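Local coordinates for protein neutral ceramidase (PDB 2ZWS) that catalyses the zinc-dependent cleavage of the N-acyl linkage of ceramides to sphingosine and free fatty acid, and also the reverse synthesis, at residues P202-S207 and A446-T451; A95-S100 and P409-V414; E453-Q458 and G463-G468. All coordinates share one frame; numbering follows the deposited sequence.

Interaction 1. Residues P202-S207 and A446-T451. With ZN (zinc ion), chain B.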
loop_
_atom_site.group_PDB
_atom_site.type_symbol
_atom_site.label_atom_id
_atom_site.label_comp_id
_atom_site.label_asym_id
_atom_site.label_seq_id
_atom_site.Cartn_x
_atom_site.Cartn_y
_atom_site.Cartn_z
ATOM N N PRO A 202 9.566 -8.091 -4.228
ATOM C CA PRO A 202 8.551 -8.664 -3.322
ATOM C C PRO A 202 9.044 -8.907 -1.907
ATOM O O PRO A 202 10.007 -9.654 -1.696
ATOM C CB PRO A 202 8.196 -10.002 -3.993
ATOM C CG PRO A 202 9.525 -10.418 -4.684
ATOM C CD PRO A 202 10.294 -9.126 -4.999
ATOM N N VAL A 203 8.355 -8.311 -0.939
ATOM C CA VAL A 203 8.583 -8.593 0.480
ATOM C C VAL A 203 7.414 -8.000 1.257
ATOM O O VAL A 203 7.083 -6.838 1.032
ATOM C CB VAL A 203 9.962 -8.042 0.995
ATOM C CG1 VAL A 203 10.083 -6.484 0.851
ATOM C CG2 VAL A 203 10.229 -8.523 2.438
ATOM N N HIS A 204 6.781 -8.795 2.121
ATOM C CA HIS A 204 5.708 -8.243 2.961
ATOM C C HIS A 204 6.166 -6.998 3.718
ATOM O O HIS A 204 7.250 -6.972 4.303
ATOM C CB HIS A 204 5.141 -9.271 3.948
ATOM C CG HIS A 204 3.942 -9.993 3.433
ATOM N ND1 HIS A 204 4.019 -10.950 2.437
ATOM C CD2 HIS A 204 2.632 -9.898 3.773
ATOM C CE1 HIS A 204 2.795 -11.388 2.173
ATOM N NE2 HIS A 204 1.940 -10.756 2.964
ATOM N N SER A 205 5.300 -5.992 3.717
ATOM C CA SER A 205 5.558 -4.764 4.440
ATOM C C SER A 205 4.968 -4.864 5.852
ATOM O O SER A 205 4.003 -4.158 6.226
ATOM C CB SER A 205 4.994 -3.567 3.654
ATOM O OG SER A 205 5.782 -3.384 2.481
ATOM N N THR A 206 5.601 -5.727 6.640
ATOM C CA THR A 206 5.073 -6.144 7.945
ATOM C C THR A 206 6.145 -5.980 9.014
ATOM O O THR A 206 6.113 -6.644 10.045
ATOM C CB THR A 206 4.660 -7.633 7.916
ATOM O OG1 THR A 206 5.744 -8.408 7.372
ATOM C CG2 THR A 206 3.421 -7.861 7.062
ATOM N N SER A 207 7.132 -5.119 8.763
ATOM C CA SER A 207 8.144 -4.869 9.793
ATOM C C SER A 207 7.544 -4.278 11.069
ATOM O O SER A 207 8.031 -4.553 12.160
ATOM C CB SER A 207 9.244 -3.956 9.251
ATOM O OG SER A 207 9.930 -4.602 8.187
ATOM N N ALA A 446 -8.076 -9.885 -3.786
ATOM C CA ALA A 446 -8.808 -11.157 -3.697
ATOM C C ALA A 446 -7.894 -12.202 -3.048
ATOM O O ALA A 446 -7.760 -13.328 -3.543
ATOM C CB ALA A 446 -9.276 -11.580 -5.089
ATOM N N SER A 447 -7.309 -11.824 -1.917
ATOM C CA SER A 447 -6.532 -12.727 -1.075
ATOM C C SER A 447 -5.314 -13.329 -1.784
ATOM O O SER A 447 -4.611 -12.634 -2.451
ATOM C CB SER A 447 -7.475 -13.765 -0.430
ATOM O OG SER A 447 -8.383 -13.090 0.433
ATOM N N TYR A 448 -5.076 -14.636 -1.657
ATOM C CA TYR A 448 -3.789 -15.230 -2.064
ATOM C C TYR A 448 -3.875 -16.108 -3.310
ATOM O O TYR A 448 -4.941 -16.642 -3.636
ATOM C CB TYR A 448 -3.132 -15.995 -0.889
ATOM C CG TYR A 448 -2.581 -15.082 0.193
ATOM C CD1 TYR A 448 -3.411 -14.492 1.146
ATOM C CD2 TYR A 448 -1.219 -14.819 0.270
ATOM C CE1 TYR A 448 -2.888 -13.606 2.140
ATOM C CE2 TYR A 448 -0.678 -13.998 1.250
ATOM C CZ TYR A 448 -1.503 -13.364 2.190
ATOM O OH TYR A 448 -0.928 -12.506 3.140
ATOM N N VAL A 449 -2.752 -16.234 -4.009
ATOM C CA VAL A 449 -2.661 -17.164 -5.130
ATOM C C VAL A 449 -1.397 -18.003 -5.019
ATOM O O VAL A 449 -0.280 -17.518 -5.024
ATOM C CB VAL A 449 -2.705 -16.456 -6.494
ATOM C CG1 VAL A 449 -2.662 -17.471 -7.623
ATOM C CG2 VAL A 449 -3.952 -15.545 -6.610
ATOM N N THR A 450 -1.646 -19.294 -4.976
ATOM C CA THR A 450 -0.658 -20.305 -4.771
ATOM C C THR A 450 -0.693 -21.214 -6.033
ATOM O O THR A 450 -1.716 -21.296 -6.730
ATOM C CB THR A 450 -1.195 -20.939 -3.490
ATOM O OG1 THR A 450 -0.357 -20.892 -2.330
ATOM C CG2 THR A 450 -2.349 -21.773 -3.615
ATOM N N THR A 451 0.418 -21.860 -6.371
ATOM C CA THR A 451 0.398 -22.785 -7.505
ATOM C C THR A 451 -0.448 -24.004 -7.112
ATOM O O THR A 451 -0.715 -24.217 -5.939
ATOM C CB THR A 451 1.797 -23.283 -7.858
ATOM O OG1 THR A 451 2.339 -23.931 -6.707
ATOM C CG2 THR A 451 2.729 -22.123 -8.274
HETATM ZN ZN ZN B . -0.143 -10.530 2.696
HETATM O O HOH W 1 -0.892 -10.072 4.621
#

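Interaction 2. Residues A95-S100 and P409-V414. With ZN (zinc ion), chain B.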
loop_
_atom_site.group_PDB
_atom_site.type_symbol
_atom_site.label_atom_id
_atom_site.label_comp_id
_atom_site.label_asym_id
_atom_site.label_seq_id
_atom_site.Cartn_x
_atom_site.Cartn_y
_atom_site.Cartn_z
ATOM N N ALA A 95 -0.671 -1.269 -4.440
ATOM C CA ALA A 95 -0.394 -0.981 -3.035
ATOM C C ALA A 95 0.918 -1.627 -2.581
ATOM O O ALA A 95 1.331 -2.685 -3.104
ATOM C CB ALA A 95 -1.527 -1.548 -2.209
ATOM N N THR A 96 1.507 -1.025 -1.552
ATOM C CA THR A 96 2.758 -1.513 -0.976
ATOM C C THR A 96 2.523 -2.689 0.002
ATOM O O THR A 96 3.487 -3.388 0.383
ATOM C CB THR A 96 3.433 -0.428 -0.120
ATOM O OG1 THR A 96 2.525 -0.056 0.939
ATOM C CG2 THR A 96 3.884 0.763 -0.962
ATOM N N HIS A 97 1.274 -2.853 0.454
ATOM C CA HIS A 97 0.909 -3.921 1.416
ATOM C C HIS A 97 1.438 -3.647 2.820
ATOM O O HIS A 97 1.707 -4.565 3.599
ATOM C CB HIS A 97 1.333 -5.288 0.904
ATOM C CG HIS A 97 0.615 -6.435 1.529
ATOM N ND1 HIS A 97 -0.735 -6.416 1.807
ATOM C CD2 HIS A 97 1.048 -7.698 1.802
ATOM C CE1 HIS A 97 -1.087 -7.606 2.290
ATOM N NE2 HIS A 97 -0.027 -8.403 2.284
ATOM N N THR A 98 1.577 -2.371 3.169
ATOM C CA THR A 98 1.796 -2.032 4.583
ATOM C C THR A 98 0.645 -2.550 5.436
ATOM O O THR A 98 -0.526 -2.453 5.022
ATOM C CB THR A 98 1.973 -0.506 4.813
ATOM O OG1 THR A 98 2.025 -0.231 6.216
ATOM C CG2 THR A 98 0.844 0.311 4.187
ATOM N N HIS A 99 0.963 -3.026 6.642
ATOM C CA HIS A 99 -0.063 -3.521 7.552
ATOM C C HIS A 99 -0.332 -2.525 8.678
ATOM O O HIS A 99 -0.948 -2.893 9.677
ATOM C CB HIS A 99 0.366 -4.881 8.104
ATOM C CG HIS A 99 0.287 -5.986 7.102
ATOM N ND1 HIS A 99 0.846 -5.899 5.845
ATOM C CD2 HIS A 99 -0.271 -7.213 7.177
ATOM C CE1 HIS A 99 0.633 -7.029 5.190
ATOM N NE2 HIS A 99 -0.073 -7.827 5.966
ATOM N N SER A 100 0.081 -1.273 8.489
ATOM C CA SER A 100 -0.015 -0.275 9.549
ATOM C C SER A 100 -0.826 0.936 9.174
ATOM O O SER A 100 -0.534 2.034 9.660
ATOM C CB SER A 100 1.381 0.182 9.968
ATOM O OG SER A 100 2.099 -0.927 10.517
ATOM N N PRO A 409 -4.761 -8.572 -9.100
ATOM C CA PRO A 409 -5.518 -8.209 -7.899
ATOM C C PRO A 409 -5.442 -9.151 -6.710
ATOM O O PRO A 409 -6.471 -9.461 -6.086
ATOM C CB PRO A 409 -6.962 -8.142 -8.417
ATOM C CG PRO A 409 -6.998 -9.266 -9.476
ATOM C CD PRO A 409 -5.631 -9.162 -10.144
ATOM N N ALA A 410 -4.243 -9.637 -6.417
ATOM C CA ALA A 410 -4.097 -10.569 -5.297
ATOM C C ALA A 410 -2.629 -10.657 -4.841
ATOM O O ALA A 410 -1.753 -9.981 -5.394
ATOM C CB ALA A 410 -4.611 -11.979 -5.692
ATOM N N GLU A 411 -2.379 -11.487 -3.821
ATOM C CA GLU A 411 -1.019 -11.788 -3.349
ATOM C C GLU A 411 -0.562 -13.085 -3.984
ATOM O O GLU A 411 -1.060 -14.137 -3.617
ATOM C CB GLU A 411 -0.988 -11.970 -1.822
ATOM C CG GLU A 411 -1.829 -10.992 -1.036
ATOM C CD GLU A 411 -1.329 -10.802 0.382
ATOM O OE1 GLU A 411 -0.096 -10.970 0.685
ATOM O OE2 GLU A 411 -2.171 -10.451 1.219
ATOM N N PHE A 412 0.385 -13.013 -4.909
ATOM C CA PHE A 412 0.857 -14.220 -5.577
ATOM C C PHE A 412 2.126 -14.719 -4.916
ATOM O O PHE A 412 3.026 -13.956 -4.637
ATOM C CB PHE A 412 1.115 -13.919 -7.049
ATOM C CG PHE A 412 -0.144 -13.724 -7.845
ATOM C CD1 PHE A 412 -0.962 -12.591 -7.636
ATOM C CD2 PHE A 412 -0.512 -14.639 -8.816
ATOM C CE1 PHE A 412 -2.143 -12.433 -8.353
ATOM C CE2 PHE A 412 -1.671 -14.454 -9.556
ATOM C CZ PHE A 412 -2.499 -13.341 -9.320
ATOM N N THR A 413 2.224 -16.021 -4.703
ATOM C CA THR A 413 3.477 -16.561 -4.203
ATOM C C THR A 413 4.530 -16.449 -5.287
ATOM O O THR A 413 4.212 -16.196 -6.448
ATOM C CB THR A 413 3.358 -18.036 -3.896
ATOM O OG1 THR A 413 2.947 -18.726 -5.089
ATOM C CG2 THR A 413 2.369 -18.269 -2.764
ATOM N N VAL A 414 5.791 -16.642 -4.900
ATOM C CA VAL A 414 6.907 -16.514 -5.857
ATOM C C VAL A 414 6.610 -17.313 -7.143
ATOM O O VAL A 414 6.618 -16.753 -8.237
ATOM C CB VAL A 414 8.257 -16.957 -5.224
ATOM C CG1 VAL A 414 9.387 -17.058 -6.292
ATOM C CG2 VAL A 414 8.656 -16.002 -4.087
HETATM ZN ZN ZN B . -0.143 -10.530 2.696
HETATM O O HOH W 1 -0.892 -10.072 4.621
#

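Interaction 3. Residues E453-Q458 and G463-G468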
loop_
_atom_site.group_PDB
_atom_site.type_symbol
_atom_site.label_atom_id
_atom_site.label_comp_id
_atom_site.label_asym_id
_atom_site.label_seq_id
_atom_site.Cartn_x
_atom_site.Cartn_y
_atom_site.Cartn_z
ATOM N N GLU A 453 0.494 -27.022 -6.831
ATOM C CA GLU A 453 1.301 -27.839 -5.896
ATOM C C GLU A 453 1.329 -27.216 -4.500
ATOM O O GLU A 453 1.099 -27.893 -3.494
ATOM C CB GLU A 453 2.716 -28.039 -6.440
ATOM C CG GLU A 453 2.763 -28.743 -7.811
ATOM C CD GLU A 453 2.723 -27.814 -9.041
ATOM O OE1 GLU A 453 2.264 -26.636 -8.972
ATOM O OE2 GLU A 453 3.165 -28.284 -10.125
ATOM N N GLU A 454 1.555 -25.904 -4.432
ATOM C CA GLU A 454 1.482 -25.214 -3.149
ATOM C C GLU A 454 0.104 -25.350 -2.515
ATOM O O GLU A 454 -0.012 -25.531 -1.299
ATOM C CB GLU A 454 1.790 -23.724 -3.321
ATOM C CG GLU A 454 3.246 -23.427 -3.594
ATOM C CD GLU A 454 3.460 -22.099 -4.276
ATOM O OE1 GLU A 454 2.480 -21.342 -4.453
ATOM O OE2 GLU A 454 4.613 -21.814 -4.648
ATOM N N TYR A 455 -0.941 -25.193 -3.330
ATOM C CA TYR A 455 -2.309 -25.257 -2.834
ATOM C C TYR A 455 -2.536 -26.549 -2.080
ATOM O O TYR A 455 -3.164 -26.534 -1.014
ATOM C CB TYR A 455 -3.297 -25.157 -3.990
ATOM C CG TYR A 455 -4.741 -25.145 -3.573
ATOM C CD1 TYR A 455 -5.423 -23.930 -3.394
ATOM C CD2 TYR A 455 -5.452 -26.349 -3.394
ATOM C CE1 TYR A 455 -6.757 -23.902 -3.026
ATOM C CE2 TYR A 455 -6.800 -26.339 -3.021
ATOM C CZ TYR A 455 -7.447 -25.092 -2.849
ATOM O OH TYR A 455 -8.768 -25.055 -2.490
ATOM N N ALA A 456 -2.006 -27.656 -2.624
ATOM C CA ALA A 456 -2.238 -28.985 -2.024
ATOM C C ALA A 456 -1.714 -29.080 -0.595
ATOM O O ALA A 456 -2.286 -29.802 0.230
ATOM C CB ALA A 456 -1.641 -30.096 -2.887
ATOM N N ALA A 457 -0.647 -28.343 -0.300
ATOM C CA ALA A 457 -0.055 -28.344 1.036
ATOM C C ALA A 457 -0.915 -27.625 2.070
ATOM O O ALA A 457 -0.830 -27.916 3.257
ATOM C CB ALA A 457 1.347 -27.767 0.995
ATOM N N GLN A 458 -1.718 -26.663 1.613
ATOM C CA GLN A 458 -2.635 -25.904 2.488
ATOM C C GLN A 458 -1.970 -25.256 3.695
ATOM O O GLN A 458 -2.498 -25.294 4.804
ATOM C CB GLN A 458 -3.873 -26.734 2.899
ATOM C CG GLN A 458 -4.864 -26.960 1.776
ATOM C CD GLN A 458 -5.606 -25.694 1.376
ATOM O OE1 GLN A 458 -6.341 -25.123 2.172
ATOM N NE2 GLN A 458 -5.439 -25.282 0.133
ATOM N N GLY A 463 -5.539 -22.135 1.105
ATOM C CA GLY A 463 -6.495 -21.937 2.177
ATOM C C GLY A 463 -6.913 -20.480 2.255
ATOM O O GLY A 463 -8.031 -20.200 2.694
ATOM N N SER A 464 -6.042 -19.540 1.857
ATOM C CA SER A 464 -6.596 -18.246 1.403
ATOM C C SER A 464 -6.561 -18.082 -0.115
ATOM O O SER A 464 -6.728 -16.960 -0.626
ATOM C CB SER A 464 -5.924 -17.049 2.097
ATOM O OG SER A 464 -6.386 -16.940 3.437
ATOM N N THR A 465 -6.349 -19.188 -0.834
ATOM C CA THR A 465 -6.488 -19.192 -2.289
ATOM C C THR A 465 -7.959 -19.456 -2.592
ATOM O O THR A 465 -8.435 -20.610 -2.577
ATOM C CB THR A 465 -5.525 -20.202 -2.942
ATOM O OG1 THR A 465 -4.169 -19.807 -2.693
ATOM C CG2 THR A 465 -5.764 -20.317 -4.446
ATOM N N LEU A 466 -8.715 -18.378 -2.784
ATOM C CA LEU A 466 -10.174 -18.440 -2.664
ATOM C C LEU A 466 -10.869 -19.389 -3.623
ATOM O O LEU A 466 -11.825 -20.076 -3.237
ATOM C CB LEU A 466 -10.803 -17.036 -2.811
ATOM C CG LEU A 466 -10.359 -16.015 -1.760
ATOM C CD1 LEU A 466 -10.928 -14.643 -2.135
ATOM C CD2 LEU A 466 -10.792 -16.404 -0.348
ATOM N N TYR A 467 -10.435 -19.386 -4.875
ATOM C CA TYR A 467 -11.234 -19.995 -5.957
ATOM C C TYR A 467 -10.841 -21.435 -6.291
ATOM O O TYR A 467 -11.168 -21.943 -7.355
ATOM C CB TYR A 467 -11.212 -19.078 -7.198
ATOM C CG TYR A 467 -11.531 -17.641 -6.809
ATOM C CD1 TYR A 467 -12.846 -17.247 -6.514
ATOM C CD2 TYR A 467 -10.510 -16.676 -6.688
ATOM C CE1 TYR A 467 -13.131 -15.916 -6.115
ATOM C CE2 TYR A 467 -10.783 -15.343 -6.291
ATOM C CZ TYR A 467 -12.089 -14.976 -6.027
ATOM O OH TYR A 467 -12.345 -13.673 -5.623
ATOM N N GLY A 468 -10.093 -22.047 -5.383
ATOM C CA GLY A 468 -9.734 -23.459 -5.509
ATOM C C GLY A 468 -8.363 -23.722 -6.097
ATOM O O GLY A 468 -7.563 -22.802 -6.349
#

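Interaction 1. Residues P202-S207 and A446-T451
His204 brings the edge of its imidazole up to the hydroxyl end of Tyr448, NE2 lying 3.4 Å from the phenol OH, and the zinc ion sits between the two. Neither atom donates a hydrogen bond to the other, because both are bound to the metal: His204 NE2 is 2.1 Å from the zinc and Tyr448 OH 2.2 Å. The two side chains reach in from opposite directions, each with its partner near its own ring plane; the NE2-zinc-OH angle is about 103°. At the phenol oxygen, the CZ-OH-zinc angle of about 124° shows the metal bound off the line of the CZ-OH bond. The backbones stay far apart, and the long, rigid tyrosine suits a ligand that must bridge such a gap. With its CG anti to the carbonyl carbon (chi1 -72°), its ring extends from strand 448-449 into the site. This is half of the mononuclear zinc centre of the ceramidase, completed by His97 and Glu411, in which a histidine from the loop after strand 194-200 is joined by a tyrosine from strand 448-449. Water 1, 2.1 Å from the zinc, lies in the plane of the His204 ring, at its edge. On the side of the ring away from the metal, His204 ND1 is hydrogen-bonded to the carbonyl of Leu249, which fixes the ring's rotation and leaves NE2 for zinc; imidazole serves here because its two nitrogens can do both jobs. The phenol oxygen has a further polar partner in Arg160, and a glycerol, probably from crystallisation, also bonds to it.

Interaction 2. Residues A95-S100 and P409-V414
Glu411 presents both carboxylate oxygens to the zinc ion beside the imidazole of His97, a bidentate glutamate next to a histidine in the zinc centre of this neutral ceramidase. The metal distances are uneven: Glu411 OE1 is 2.1 Å from the zinc, whereas OE2 stands off at 2.5 Å. His97 NE2 is 2.2 Å from the zinc and lies 3.0 Å from Glu411 OE1, a closeness imposed by the shared metal and not a hydrogen bond. The two side chains cross at about a right angle, and the carboxylate stands nearly perpendicular to the ring, the planes 82° apart. His97 takes positive phi in the loop after strand 91-95, and with CG anti to its backbone N (chi1 -160°) the imidazole is swung toward strand 411-412. Glu411 has CG beside its own N (chi1 -41°), and the extended chain carries the carboxylate from the short strand 411-412 to the metal, a reach that suits glutamate. Outer partners steady both groups: His97 ND1 is hydrogen-bonded to the carbonyl of Gly64, while Tyr445 bonds to OE2 and Tyr441 to OE1 of Glu411. Next along the loop, Thr98 closes an ST turn by accepting at OG1 from the backbone N of Ser100. A second histidine of the loop works one shell out. His99 lays its CE1 over the centre of the His97 ring, 3.3 Å above the plane, and its ND1 donates to the backbone oxygen of His97 at 2.8 Å. With ND1 tied to that carbonyl, the ring directs His99 NE2 to the zinc-bound water 1, which lies in its ring plane 2.7 Å away and roughly opposite Glu411 OE1 across the metal.

Interaction 3. Residues E453-Q458 and G463-G468
Helix 452-457 ends where Gln458 turns to positive phi, and the chain doubles back until Gly463 lies with its CA 5.5 Å from that of Gln458, then runs into a type I beta turn from Thr465 to Gly468. Tyr455 fills the space between helix and returning loop. With CG anti to its backbone N (chi1 -177°) it points its ring at the turn, and Gly468 packs over one face, its carbonyl carbon 3.5 Å from Tyr455 CE1. Thr465 comes in obliquely by its branched end: CB and CG2 are each 3.8 Å from Tyr455 CD1, while its carbonyl oxygen lies at the ring edge, in plane. The other face is covered by Gln458, whose NE2 stands 3.4 Å above the ring centre and, bent back at chi2, donates to the Tyr455 carbonyl oxygen at 2.8 Å. Gln458 OE1 lies 3.2 Å from Gly463 CA without a hydrogen bond to Gly463 N, though Gly463 has two conformers and the closeness is doubtful. Both glycines have positive phi, where a CB would jam against the preceding carbonyl oxygen. Tyr455 OH is hydrogen-bonded to the carbonyl of Gln371, and Thr465 OG1 to that of Glu461. A helix C-terminus thus packs through one aromatic ring against a type I turn, in the loop joining helices 452-457 and 471-488, with the Thr465 side chain about 4 Å from that of zinc ligand Tyr448.

In the fold
Interactions 1 and 2 are two halves of one site, with centres 4 Å apart, a common zinc ion and a shared water. Their segments alternate along the chain; loops from the large mixed sheet meet the parallel pair of strands 411-412 and 448-449, and ligands far apart in sequence are gathered on one zinc. Backbone bonds join these strands, Val449 N to Glu411 O at 2.7 Å among them. Interaction 3 follows in sequence, its centre about 14 Å from that of interaction 1 and 17 Å from that of interaction 2, on the side away from the zinc. The loop after helix 452-457 bonds to strand 448-449, Ser464 O accepting from Tyr448 N, and the helix to Thr413 just beyond strand 411-412, through Glu454 OE1.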